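Local coordinates for protein esterase Rv0045c (Mycobacterium tuberculosis, PDB 6WYN) that hydrolyses carboxylic esters, preferring short straight alkyl chains of about four atoms, as a monomeric serine esterase whose physiological substrate is unknown, at residues N52-V58 / D99-G104; G71-A75 / G118-W122; R84-G90 / A148-M154; A111-P115 / N133-L137; Y128-L132 / T255-F259. One frame throughout, in Å; residues are numbered along the deposited sequence.

Followed from the N terminus, the chain first closes on itself at contact 1, where helix 49-55 meets helix 99-105 around a loop holding the first three sheet strands. Contact 2 opens within that loop and crosses it, tying a hairpin turn to the segment 118-122. Contact 3 opens later still, crosses both, and pairs two parallel strands at the centre of the sheet. Inside its span lies contact 4, which packs the end of strand 109-112 against helix 130-144 and crosses contact 2. Contact 5 crosses contacts 3 and 4 but follows contacts 1 and 2 in series; it joins the start of helix 130-144 to a distant loop at 255-259.

Contact 1 (N52-V58 / D99-G104); sequences NAEQAGV and DTVIVG
Thr100 fits against the last turn of helix 49-55 with both branches of its side chain in use. Its hydroxyl OG1 donates to Gln55 OE1 at 2.7 Å, arriving in the carbonyl plane on a lone pair, with a C=O...donor angle of 144°. Gln55 can offer that oxygen because CG stands anti to the backbone N (chi1 -173°) and the chain beyond is extended, standing out from its helix so that the amide oxygen meets Thr100, the two side chains crossing at about a right angle. The methyl CG2 turns the other way and lies 3.8 Å from Ala56 CB. That same alanine methyl rests on the backbone of Gly104, with CB to CA at 3.8 Å, so these two small residues let the backbones approach closely. Next to it, Val103 CG1 packs on Ala53 CB at 3.8 Å. The looser part lies past the helix end, where Gly57, with positive phi, completes a Schellman motif and is exposed. Beyond this turn Val58 folds back at longer range: its CG2 reaches Val103 CG1 at 4.0 Å and its CG1 reaches Gly104 CA at 4.1 Å. Glu54 points away from the pair, on the exposed side. Around this helix pair, Arg318 binds the carbonyl oxygens of Glu54 and Gln55, Pro317 of helix 317-328 touches Gln55 and Thr100, and Trp78 of strand 73-78 packs on Val103.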
# COMPACT_ATOMS: atom_id res chain seq x y z
N ASN A 52 -12.16 -11.69 -4.60
CA ASN A 52 -10.72 -11.51 -4.85
C ASN A 52 -10.16 -12.71 -5.60
O ASN A 52 -9.35 -12.48 -6.55
CB ASN A 52 -9.90 -11.26 -3.58
CG ASN A 52 -10.38 -10.05 -2.82
OD1 ASN A 52 -11.16 -10.20 -1.88
ND2 ASN A 52 -10.00 -8.85 -3.25
N ALA A 53 -10.52 -13.93 -5.24
CA ALA A 53 -10.06 -15.12 -6.01
C ALA A 53 -10.53 -15.02 -7.49
O ALA A 53 -9.72 -15.25 -8.35
CB ALA A 53 -10.53 -16.40 -5.35
N GLU A 54 -11.78 -14.66 -7.76
CA GLU A 54 -12.32 -14.50 -9.14
C GLU A 54 -11.52 -13.39 -9.87
O GLU A 54 -10.97 -13.65 -10.94
CB GLU A 54 -13.82 -14.24 -8.97
CG GLU A 54 -14.60 -13.94 -10.25
CD GLU A 54 -16.02 -13.41 -10.02
OE1 GLU A 54 -16.84 -13.42 -10.99
OE2 GLU A 54 -16.33 -12.95 -8.88
N GLN A 55 -11.35 -12.21 -9.27
CA GLN A 55 -10.53 -11.13 -9.88
C GLN A 55 -9.12 -11.63 -10.19
O GLN A 55 -8.55 -11.22 -11.21
CB GLN A 55 -10.55 -9.88 -9.02
CG GLN A 55 -9.88 -8.68 -9.64
CD GLN A 55 -9.93 -7.44 -8.76
OE1 GLN A 55 -9.62 -7.46 -7.56
NE2 GLN A 55 -10.25 -6.32 -9.37
N ALA A 56 -8.55 -12.52 -9.36
CA ALA A 56 -7.19 -13.03 -9.61
C ALA A 56 -7.24 -14.18 -10.62
O ALA A 56 -6.15 -14.67 -10.96
CB ALA A 56 -6.56 -13.48 -8.31
N GLY A 57 -8.44 -14.68 -10.96
CA GLY A 57 -8.58 -15.82 -11.89
C GLY A 57 -8.02 -17.09 -11.29
O GLY A 57 -7.33 -17.83 -11.97
N VAL A 58 -8.24 -17.33 -10.00
CA VAL A 58 -7.76 -18.58 -9.35
C VAL A 58 -8.97 -19.24 -8.72
O VAL A 58 -9.96 -18.52 -8.40
CB VAL A 58 -6.65 -18.35 -8.31
CG1 VAL A 58 -5.38 -17.78 -8.94
CG2 VAL A 58 -7.14 -17.51 -7.15
N ASP A 99 -5.45 -7.89 -1.23
CA ASP A 99 -6.17 -9.19 -1.13
C ASP A 99 -6.05 -9.98 -2.45
O ASP A 99 -5.75 -11.18 -2.43
CB ASP A 99 -7.63 -8.97 -0.74
CG ASP A 99 -7.88 -8.48 0.68
OD1 ASP A 99 -6.87 -8.36 1.47
OD2 ASP A 99 -9.08 -8.19 0.98
N THR A 100 -6.31 -9.33 -3.57
CA THR A 100 -6.38 -10.03 -4.88
C THR A 100 -5.00 -10.53 -5.18
O THR A 100 -4.87 -11.72 -5.50
CB THR A 100 -7.00 -9.17 -5.98
OG1 THR A 100 -8.36 -8.90 -5.63
CG2 THR A 100 -6.93 -9.88 -7.32
N VAL A 101 -4.00 -9.66 -5.08
CA VAL A 101 -2.61 -10.07 -5.37
C VAL A 101 -2.20 -11.24 -4.46
O VAL A 101 -1.54 -12.18 -4.91
CB VAL A 101 -1.66 -8.86 -5.27
CG1 VAL A 101 -0.21 -9.26 -5.17
CG2 VAL A 101 -1.85 -7.89 -6.42
N ILE A 102 -2.46 -11.12 -3.16
CA ILE A 102 -2.01 -12.15 -2.20
C ILE A 102 -2.73 -13.47 -2.51
O ILE A 102 -2.08 -14.48 -2.53
CB ILE A 102 -2.18 -11.62 -0.77
CG1 ILE A 102 -1.12 -10.55 -0.56
CG2 ILE A 102 -2.07 -12.73 0.26
CD1 ILE A 102 -1.24 -9.87 0.76
N VAL A 103 -4.01 -13.44 -2.78
CA VAL A 103 -4.82 -14.66 -3.07
C VAL A 103 -4.28 -15.29 -4.36
O VAL A 103 -4.00 -16.51 -4.38
CB VAL A 103 -6.32 -14.32 -3.11
CG1 VAL A 103 -7.20 -15.42 -3.75
CG2 VAL A 103 -6.82 -14.05 -1.71
N GLY A 104 -4.03 -14.49 -5.39
CA GLY A 104 -3.46 -15.00 -6.65
C GLY A 104 -2.06 -15.53 -6.51
O GLY A 104 -1.70 -16.53 -7.22

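Contact 2 (G71-A75 / G118-W122)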
# COMPACT_ATOMS: atom_id res chain seq x y z
N GLY A 71 0.79 -3.38 19.15
CA GLY A 71 0.74 -1.98 19.55
C GLY A 71 0.04 -1.16 18.50
O GLY A 71 -1.11 -1.51 18.16
N ALA A 72 0.75 -0.15 17.98
CA ALA A 72 0.25 0.85 17.01
C ALA A 72 -0.04 0.27 15.60
O ALA A 72 -0.74 0.98 14.81
CB ALA A 72 1.25 1.97 16.93
N ILE A 73 0.44 -0.93 15.27
CA ILE A 73 0.37 -1.54 13.90
C ILE A 73 -0.58 -2.76 13.88
O ILE A 73 -0.32 -3.72 14.63
CB ILE A 73 1.75 -1.95 13.39
CG1 ILE A 73 2.70 -0.74 13.35
CG2 ILE A 73 1.63 -2.63 12.01
CD1 ILE A 73 2.12 0.43 12.60
N SER A 74 -1.57 -2.72 13.00
CA SER A 74 -2.42 -3.87 12.63
C SER A 74 -1.95 -4.41 11.27
O SER A 74 -1.38 -3.61 10.49
CB SER A 74 -3.85 -3.47 12.63
OG SER A 74 -4.65 -4.64 12.65
N ALA A 75 -2.15 -5.70 11.00
CA ALA A 75 -1.75 -6.31 9.73
C ALA A 75 -2.67 -7.50 9.47
O ALA A 75 -3.34 -7.99 10.46
CB ALA A 75 -0.31 -6.71 9.71
N GLY A 118 -6.22 1.79 7.97
CA GLY A 118 -6.79 0.47 8.26
C GLY A 118 -7.20 0.39 9.72
O GLY A 118 -7.97 1.28 10.14
N HIS A 119 -6.62 -0.54 10.47
CA HIS A 119 -6.84 -0.65 11.94
C HIS A 119 -5.61 -0.17 12.68
O HIS A 119 -5.57 -0.36 13.89
CB HIS A 119 -7.19 -2.09 12.30
CG HIS A 119 -8.48 -2.52 11.69
ND1 HIS A 119 -9.60 -2.91 12.47
CD2 HIS A 119 -8.87 -2.62 10.40
CE1 HIS A 119 -10.59 -3.25 11.67
NE2 HIS A 119 -10.16 -3.09 10.38
N SER A 120 -4.59 0.37 12.01
CA SER A 120 -3.39 0.86 12.73
C SER A 120 -3.74 2.20 13.42
O SER A 120 -4.59 2.94 12.90
CB SER A 120 -2.21 0.95 11.84
OG SER A 120 -1.62 -0.31 11.55
N ALA A 121 -3.11 2.51 14.55
CA ALA A 121 -3.39 3.74 15.33
C ALA A 121 -3.17 4.99 14.45
O ALA A 121 -2.23 5.02 13.63
CB ALA A 121 -2.51 3.78 16.57
N TRP A 122 -4.03 5.98 14.62
CA TRP A 122 -3.80 7.35 14.10
C TRP A 122 -2.75 8.06 14.96
O TRP A 122 -2.35 7.56 16.04
CB TRP A 122 -5.11 8.13 14.04
CG TRP A 122 -6.08 7.70 13.00
CD1 TRP A 122 -6.05 6.55 12.26
CD2 TRP A 122 -7.26 8.41 12.61
NE1 TRP A 122 -7.14 6.52 11.44
CE2 TRP A 122 -7.89 7.65 11.61
CE3 TRP A 122 -7.82 9.64 12.97
CZ2 TRP A 122 -9.09 8.04 11.02
CZ3 TRP A 122 -8.97 10.06 12.34
CH2 TRP A 122 -9.62 9.25 11.40
O HOH W 1 0.01 3.48 13.85
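Ala72 and Ala121 join the turn of a beta hairpin to a loop of the alpha/beta hydrolase fold. Gly71 and Ala72 link strand 65-70 to strand 73-78, and their backbone angles are those of a type II' turn, with the positive phi on the glycine. At Ala72 the carbonyl oxygen is the anchor: it accepts the backbone N of Ala121 at 2.8 Å, the donor tilted 26° from the carbonyl plane. A water also donates to Ala72 O at 2.8 Å and gives its other hydrogen to Ala121 O at 2.7 Å, so Ala72 O is tied to Ala121 twice, directly through the N-H and again through this water. The methyl groups of these alanines touch loosely near the surface. Ile73 turns its side chain to the opposite side, toward Val112 and helix 130-144, although its CG2 and CD1 both lie 4.0 Å from Ser120 OG, on the same side of it. With Ser74 the strand proper reaches the loop. Its CB packs 3.6 Å from His119 CB, while its OG is engaged by Arg67 and the carbonyl of Val68 on the neighbouring strand. The backbone N of Ser74 points instead into the loop, where Ser120 holds its hydroxyl anti to its carbonyl carbon (chi1 -76°). Ser120 OG accepts that N-H at 2.8 Å and 164°, and is hydrogen-bonded in turn to the carbonyl oxygen of Asp113.

Contact 3 (R84-G90 / A148-M154)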
# COMPACT_ATOMS: atom_id res chain seq x y z
N ARG A 84 6.53 -14.96 3.69
CA ARG A 84 7.63 -14.80 2.71
C ARG A 84 7.70 -13.35 2.19
O ARG A 84 8.80 -12.91 1.85
CB ARG A 84 7.41 -15.69 1.47
CG ARG A 84 7.81 -17.15 1.57
CD ARG A 84 7.90 -17.79 0.16
NE ARG A 84 9.13 -17.43 -0.54
CZ ARG A 84 9.43 -17.71 -1.81
NH1 ARG A 84 8.57 -18.37 -2.58
NH2 ARG A 84 10.59 -17.32 -2.32
N VAL A 85 6.57 -12.63 2.11
CA VAL A 85 6.52 -11.29 1.49
C VAL A 85 5.79 -10.35 2.43
O VAL A 85 4.75 -10.73 2.97
CB VAL A 85 5.79 -11.34 0.15
CG1 VAL A 85 5.90 -10.02 -0.58
CG2 VAL A 85 6.32 -12.50 -0.71
N ILE A 86 6.30 -9.16 2.55
CA ILE A 86 5.61 -8.03 3.21
C ILE A 86 5.07 -7.08 2.15
O ILE A 86 5.85 -6.71 1.26
CB ILE A 86 6.60 -7.33 4.15
CG1 ILE A 86 7.19 -8.30 5.18
CG2 ILE A 86 5.90 -6.16 4.80
CD1 ILE A 86 8.48 -7.78 5.80
N PHE A 87 3.82 -6.65 2.28
CA PHE A 87 3.17 -5.70 1.37
C PHE A 87 2.82 -4.44 2.17
O PHE A 87 2.23 -4.60 3.27
CB PHE A 87 1.92 -6.32 0.77
CG PHE A 87 2.15 -7.44 -0.20
CD1 PHE A 87 2.21 -8.75 0.22
CD2 PHE A 87 2.25 -7.17 -1.56
CE1 PHE A 87 2.39 -9.80 -0.69
CE2 PHE A 87 2.47 -8.20 -2.46
CZ PHE A 87 2.52 -9.51 -2.03
N LEU A 88 3.14 -3.28 1.62
CA LEU A 88 2.83 -1.96 2.22
C LEU A 88 2.00 -1.16 1.21
O LEU A 88 2.53 -0.84 0.15
CB LEU A 88 4.12 -1.25 2.59
CG LEU A 88 5.08 -2.08 3.46
CD1 LEU A 88 6.31 -1.28 3.82
CD2 LEU A 88 4.41 -2.48 4.77
N HIS A 89 0.76 -0.86 1.57
CA HIS A 89 -0.17 -0.08 0.73
C HIS A 89 0.20 1.41 0.59
O HIS A 89 1.17 1.93 1.22
CB HIS A 89 -1.56 -0.20 1.36
CG HIS A 89 -1.66 0.43 2.70
ND1 HIS A 89 -1.83 1.79 2.86
CD2 HIS A 89 -1.68 -0.13 3.95
CE1 HIS A 89 -1.91 2.05 4.17
NE2 HIS A 89 -1.86 0.90 4.84
N GLY A 90 -0.59 2.12 -0.20
CA GLY A 90 -0.37 3.55 -0.45
C GLY A 90 -1.11 4.46 0.53
O GLY A 90 -1.98 3.99 1.33
N ALA A 148 10.83 -12.81 5.95
CA ALA A 148 10.38 -12.33 4.63
C ALA A 148 11.52 -11.51 4.00
O ALA A 148 11.72 -10.35 4.41
CB ALA A 148 9.10 -11.53 4.74
N GLU A 149 12.23 -12.09 3.04
CA GLU A 149 13.23 -11.36 2.21
C GLU A 149 12.58 -10.20 1.43
O GLU A 149 13.17 -9.11 1.50
CB GLU A 149 13.92 -12.34 1.26
CG GLU A 149 14.94 -13.23 1.95
CD GLU A 149 15.09 -14.63 1.37
OE1 GLU A 149 14.17 -15.10 0.64
OE2 GLU A 149 16.13 -15.27 1.66
N PHE A 150 11.41 -10.40 0.78
CA PHE A 150 10.81 -9.49 -0.24
C PHE A 150 9.82 -8.50 0.39
O PHE A 150 8.91 -8.91 1.12
CB PHE A 150 10.12 -10.29 -1.35
CG PHE A 150 10.93 -11.48 -1.80
CD1 PHE A 150 10.91 -12.67 -1.08
CD2 PHE A 150 11.83 -11.37 -2.85
CE1 PHE A 150 11.70 -13.75 -1.44
CE2 PHE A 150 12.63 -12.45 -3.22
CZ PHE A 150 12.56 -13.64 -2.52
N VAL A 151 9.95 -7.23 0.06
CA VAL A 151 8.98 -6.17 0.43
C VAL A 151 8.46 -5.52 -0.83
O VAL A 151 9.25 -5.02 -1.63
CB VAL A 151 9.60 -5.15 1.39
CG1 VAL A 151 8.58 -4.14 1.87
CG2 VAL A 151 10.23 -5.89 2.56
N VAL A 152 7.14 -5.52 -0.96
CA VAL A 152 6.40 -4.84 -2.02
C VAL A 152 5.71 -3.66 -1.38
O VAL A 152 4.91 -3.91 -0.48
CB VAL A 152 5.40 -5.79 -2.66
CG1 VAL A 152 4.61 -5.11 -3.76
CG2 VAL A 152 6.08 -7.06 -3.11
N GLY A 153 5.95 -2.46 -1.90
CA GLY A 153 5.34 -1.25 -1.39
C GLY A 153 4.79 -0.41 -2.50
O GLY A 153 5.55 -0.08 -3.46
N MET A 154 3.56 0.06 -2.35
CA MET A 154 2.97 0.99 -3.34
C MET A 154 3.00 2.44 -2.79
O MET A 154 2.59 2.69 -1.63
CB MET A 154 1.53 0.58 -3.65
CG MET A 154 0.91 1.42 -4.71
SD MET A 154 -0.35 2.43 -3.94
CE MET A 154 -0.94 3.41 -5.31
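Phe87 and Val152 pack side by side, pointing the same way, with ring atom CD2 3.6 Å from Val152 CB and CE2 close to both CB and CG2. Val152 CG2 then meets Val85 CG1 at 3.9 Å, completing an apolar row that Val101 and Ile102 of helix 99-105 cover at the Phe87 end. Through the sheet, Ile86 CD1 lies 4.1 Å from Val151 CG2, and Val151 CG1, anti to its backbone N (chi1 -175°), reaches Leu88 CD1; helix 156-167 closes over that face. Between the two layers the strands run parallel, 13° apart, joined by four backbone bonds: Phe150 O and Val152 O accept from Ile86 N and Leu88 N, while Val152 N and Met154 N give to Ile86 O and Leu88 O. Toward the start of the strands the packing turns polar. Arg84 O sits in plane at the edge of the Phe150 ring, 3.6 Å from CD1, but finds no hydrogen-bond partner. The guanidinium, its plane 79° from that ring, passes NH2 3.8 Å from Phe150 CE1, and NH1 forms a salt bridge with Glu107. At the far end Met154 touches His310, assigned to the active site, and Ser155, the assigned nucleophile, follows directly in sequence. Gly153 begins a GxSxG sequence, consistent with the nucleophile elbow of alpha/beta hydrolases, which follows a central strand of the sheet.

Contact 4 (A111-P115 / N133-L137)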
# COMPACT_ATOMS: atom_id res chain seq x y z
N ALA A 111 0.40 -8.28 5.11
CA ALA A 111 -0.05 -6.99 4.55
C ALA A 111 -0.33 -6.05 5.72
O ALA A 111 -1.26 -6.25 6.49
CB ALA A 111 -1.23 -7.22 3.65
N VAL A 112 0.54 -5.05 5.82
CA VAL A 112 0.47 -4.19 7.02
C VAL A 112 -0.39 -2.96 6.81
O VAL A 112 -0.38 -2.43 5.72
CB VAL A 112 1.90 -3.76 7.40
CG1 VAL A 112 1.88 -2.94 8.66
CG2 VAL A 112 2.83 -4.95 7.56
N ASP A 113 -1.12 -2.57 7.84
CA ASP A 113 -1.79 -1.24 7.86
C ASP A 113 -0.76 -0.20 8.31
O ASP A 113 -0.24 -0.34 9.41
CB ASP A 113 -3.03 -1.20 8.75
CG ASP A 113 -4.25 -1.97 8.26
OD1 ASP A 113 -4.44 -2.05 7.02
OD2 ASP A 113 -5.05 -2.47 9.12
N LEU A 114 -0.41 0.75 7.44
CA LEU A 114 0.49 1.85 7.78
C LEU A 114 -0.16 2.65 8.91
O LEU A 114 -1.37 2.75 8.99
CB LEU A 114 0.74 2.74 6.56
CG LEU A 114 1.54 2.12 5.40
CD1 LEU A 114 1.70 3.18 4.35
CD2 LEU A 114 2.89 1.55 5.84
N PRO A 115 0.64 3.31 9.78
CA PRO A 115 0.09 4.29 10.71
C PRO A 115 -0.92 5.17 10.00
O PRO A 115 -0.75 5.59 8.82
CB PRO A 115 1.34 5.04 11.18
CG PRO A 115 2.40 4.01 11.10
CD PRO A 115 2.09 3.15 9.88
N ASN A 133 6.92 6.05 9.64
CA ASN A 133 6.25 4.75 9.34
C ASN A 133 7.23 3.64 9.55
O ASN A 133 6.90 2.68 10.27
CB ASN A 133 5.72 4.62 7.92
CG ASN A 133 4.61 5.56 7.67
OD1 ASN A 133 4.06 6.14 8.61
ND2 ASN A 133 4.30 5.78 6.40
N SER A 134 8.43 3.80 9.00
CA SER A 134 9.53 2.82 9.11
C SER A 134 9.94 2.62 10.58
O SER A 134 10.23 1.51 10.97
CB SER A 134 10.67 3.27 8.27
OG SER A 134 11.64 2.23 8.13
N GLU A 135 10.09 3.68 11.35
CA GLU A 135 10.48 3.58 12.79
C GLU A 135 9.44 2.76 13.57
O GLU A 135 9.82 1.89 14.29
CB GLU A 135 10.59 4.99 13.41
CG GLU A 135 11.82 5.76 12.97
CD GLU A 135 13.16 5.31 13.56
OE1 GLU A 135 14.16 6.02 13.31
OE2 GLU A 135 13.21 4.27 14.26
N THR A 136 8.16 3.04 13.42
CA THR A 136 7.07 2.26 14.05
C THR A 136 7.14 0.79 13.56
O THR A 136 7.08 -0.16 14.40
CB THR A 136 5.75 2.97 13.77
OG1 THR A 136 5.84 4.36 14.11
CG2 THR A 136 4.59 2.31 14.49
N LEU A 137 7.33 0.56 12.26
CA LEU A 137 7.12 -0.78 11.64
C LEU A 137 8.26 -1.71 11.93
O LEU A 137 7.98 -2.88 12.05
CB LEU A 137 6.88 -0.67 10.13
CG LEU A 137 5.46 -0.26 9.72
CD1 LEU A 137 5.44 0.29 8.30
CD2 LEU A 137 4.54 -1.44 9.82
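Asn133 presses its amide oxygen OD1 on the ring of Pro115, 3.7 Å from CG and 3.8 Å from CD, while its ND2 is held by two weak hydrogen bonds, to Tyr128 O and to Thr160 OG1. With CG anti to its carbonyl carbon (chi1 -67°), the amide spans from the helix to the proline, and the two weak bonds probably restrict its rotation. No hydrogen bond joins the two segments; the closest remaining contacts are between carbon atoms of Leu137, Leu114 and Val112. Leu137, one helical turn after Asn133 and bonded to its carbonyl through the backbone, divides its two methyls between partners. CD1 meets Leu114 CD2 at 3.8 Å, the two side chains crossing at about a right angle. The Leu137 and Val112 side chains slide past each other in opposite directions, and Leu137 CD2 comes within 3.3 Å of Val112 CG1, a spacing tighter than usual for carbons. Strand 109-112, helix 130-144 and strand 150-154 form a beta-alpha-beta crossover of the alpha/beta hydrolase sheet, in which strand 85-88 lies between the two parallel strands. Leu137 and Asn133 seat the crossover helix on the chain leaving the first strand. Just past that strand, Leu114 gives its backbone N to the imidazole of His89, and its side chain lies about 8 Å from that of Ser155. Toward the surface Thr136 CG2 grazes Pro115 CG at 4.4 Å, with Ile73 packed against both residues.

Contact 5 (Y128-L132 / T255-F259); sequences YSPQL and TFGDF
Gln131 lays its amide across the side chain of Asp258 at about a right angle, the amide and carboxylate planes 41° apart. NE2 donates to Asp258 O at 3.2 Å, the acceptor tilted from the amide plane. The donor stands 55° out of the carbonyl plane and misses the lone pairs, and NE2 also lies 3.0 Å from Asp258 OD2 at an angle too poor for a hydrogen bond. At the other branch of the amide, OE1 lies only 2.6 Å from Gly257 O, closer than two acceptors should come, so the detailed placing of these groups is doubtful. The same Gly257 oxygen sits over one face of the Phe259 ring, 4.2 Å above its plane and offset toward the rim, and touches Pro130 CD. Gly257, at backbone angles that call for glycine, lies against Ser129, whose CB lies 3.8 Å from Gly257 CA and 3.6 Å from Phe256 O. The hydroxyl of Ser129 is turned from the loop to its own helix: placed between the backbone N and the carbonyl carbon (chi1 82°), OG accepts Leu132 N at 2.9 Å. Phe256 packs instead on helix 182-200, about 5 Å from His188, a residue involved in substrate selectivity. The arrangement is a serine N-cap at the start of helix 130-144, packed against a loop that also borders helix 182-200, consistent with a seam between the alpha/beta domain and the inserted cap.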
# COMPACT_ATOMS: atom_id res chain seq x y z
N TYR A 128 2.47 10.81 8.59
CA TYR A 128 2.66 9.43 8.11
C TYR A 128 3.82 9.42 7.11
O TYR A 128 3.69 8.81 6.04
CB TYR A 128 1.29 9.00 7.63
CG TYR A 128 0.25 9.19 8.70
CD1 TYR A 128 0.34 8.50 9.88
CD2 TYR A 128 -0.82 10.06 8.53
CE1 TYR A 128 -0.61 8.65 10.88
CE2 TYR A 128 -1.80 10.19 9.51
CZ TYR A 128 -1.68 9.48 10.70
OH TYR A 128 -2.58 9.62 11.74
N SER A 129 4.94 10.05 7.50
CA SER A 129 6.17 10.15 6.69
C SER A 129 6.65 8.74 6.55
O SER A 129 6.49 7.95 7.48
CB SER A 129 7.29 11.06 7.28
OG SER A 129 8.07 10.35 8.27
N PRO A 130 7.33 8.41 5.42
CA PRO A 130 8.00 7.13 5.28
C PRO A 130 8.95 6.85 6.44
O PRO A 130 9.06 5.73 6.86
CB PRO A 130 8.80 7.29 3.97
CG PRO A 130 8.02 8.31 3.18
CD PRO A 130 7.44 9.25 4.21
N GLN A 131 9.70 7.87 6.89
CA GLN A 131 10.70 7.73 7.97
C GLN A 131 10.04 7.31 9.31
O GLN A 131 10.64 6.45 10.00
CB GLN A 131 11.44 9.06 8.13
CG GLN A 131 12.40 9.36 6.96
CD GLN A 131 11.99 9.96 5.61
OE1 GLN A 131 10.81 10.20 5.24
NE2 GLN A 131 13.05 10.21 4.83
N LEU A 132 8.98 8.00 9.69
CA LEU A 132 8.16 7.76 10.93
C LEU A 132 7.49 6.35 10.81
O LEU A 132 7.60 5.50 11.74
CB LEU A 132 7.14 8.92 11.08
CG LEU A 132 7.77 10.27 11.53
CD1 LEU A 132 6.83 11.51 11.53
CD2 LEU A 132 8.42 10.09 12.89
N THR A 255 0.32 15.65 6.35
CA THR A 255 1.77 15.85 5.99
C THR A 255 2.56 14.56 5.64
O THR A 255 2.28 13.58 6.35
CB THR A 255 2.40 16.56 7.19
OG1 THR A 255 3.45 17.30 6.64
CG2 THR A 255 2.94 15.60 8.20
N PHE A 256 3.51 14.61 4.69
CA PHE A 256 4.40 13.45 4.34
C PHE A 256 5.77 13.72 4.96
O PHE A 256 5.78 14.15 6.14
CB PHE A 256 4.49 13.30 2.82
CG PHE A 256 3.20 12.90 2.14
CD1 PHE A 256 2.31 13.86 1.67
CD2 PHE A 256 2.87 11.57 1.97
CE1 PHE A 256 1.13 13.50 1.05
CE2 PHE A 256 1.68 11.21 1.35
CZ PHE A 256 0.82 12.17 0.89
N GLY A 257 6.90 13.48 4.26
CA GLY A 257 8.17 13.86 4.91
C GLY A 257 9.54 13.45 4.40
O GLY A 257 9.62 12.26 4.12
N ASP A 258 10.53 14.37 4.29
CA ASP A 258 11.98 14.13 3.97
C ASP A 258 12.30 13.34 2.68
O ASP A 258 11.86 12.18 2.58
CB ASP A 258 12.74 13.59 5.19
CG ASP A 258 14.25 13.52 4.99
OD1 ASP A 258 14.81 14.47 4.43
OD2 ASP A 258 14.84 12.50 5.40
N PHE A 259 13.15 13.89 1.78
CA PHE A 259 13.34 13.10 0.55
C PHE A 259 14.83 13.06 0.16
O PHE A 259 15.30 12.02 -0.33
CB PHE A 259 12.37 13.68 -0.50
CG PHE A 259 10.89 13.40 -0.28
CD1 PHE A 259 10.30 12.24 -0.77
CD2 PHE A 259 10.05 14.33 0.31
CE1 PHE A 259 8.93 12.00 -0.61
CE2 PHE A 259 8.69 14.10 0.44
CZ PHE A 259 8.13 12.93 0.01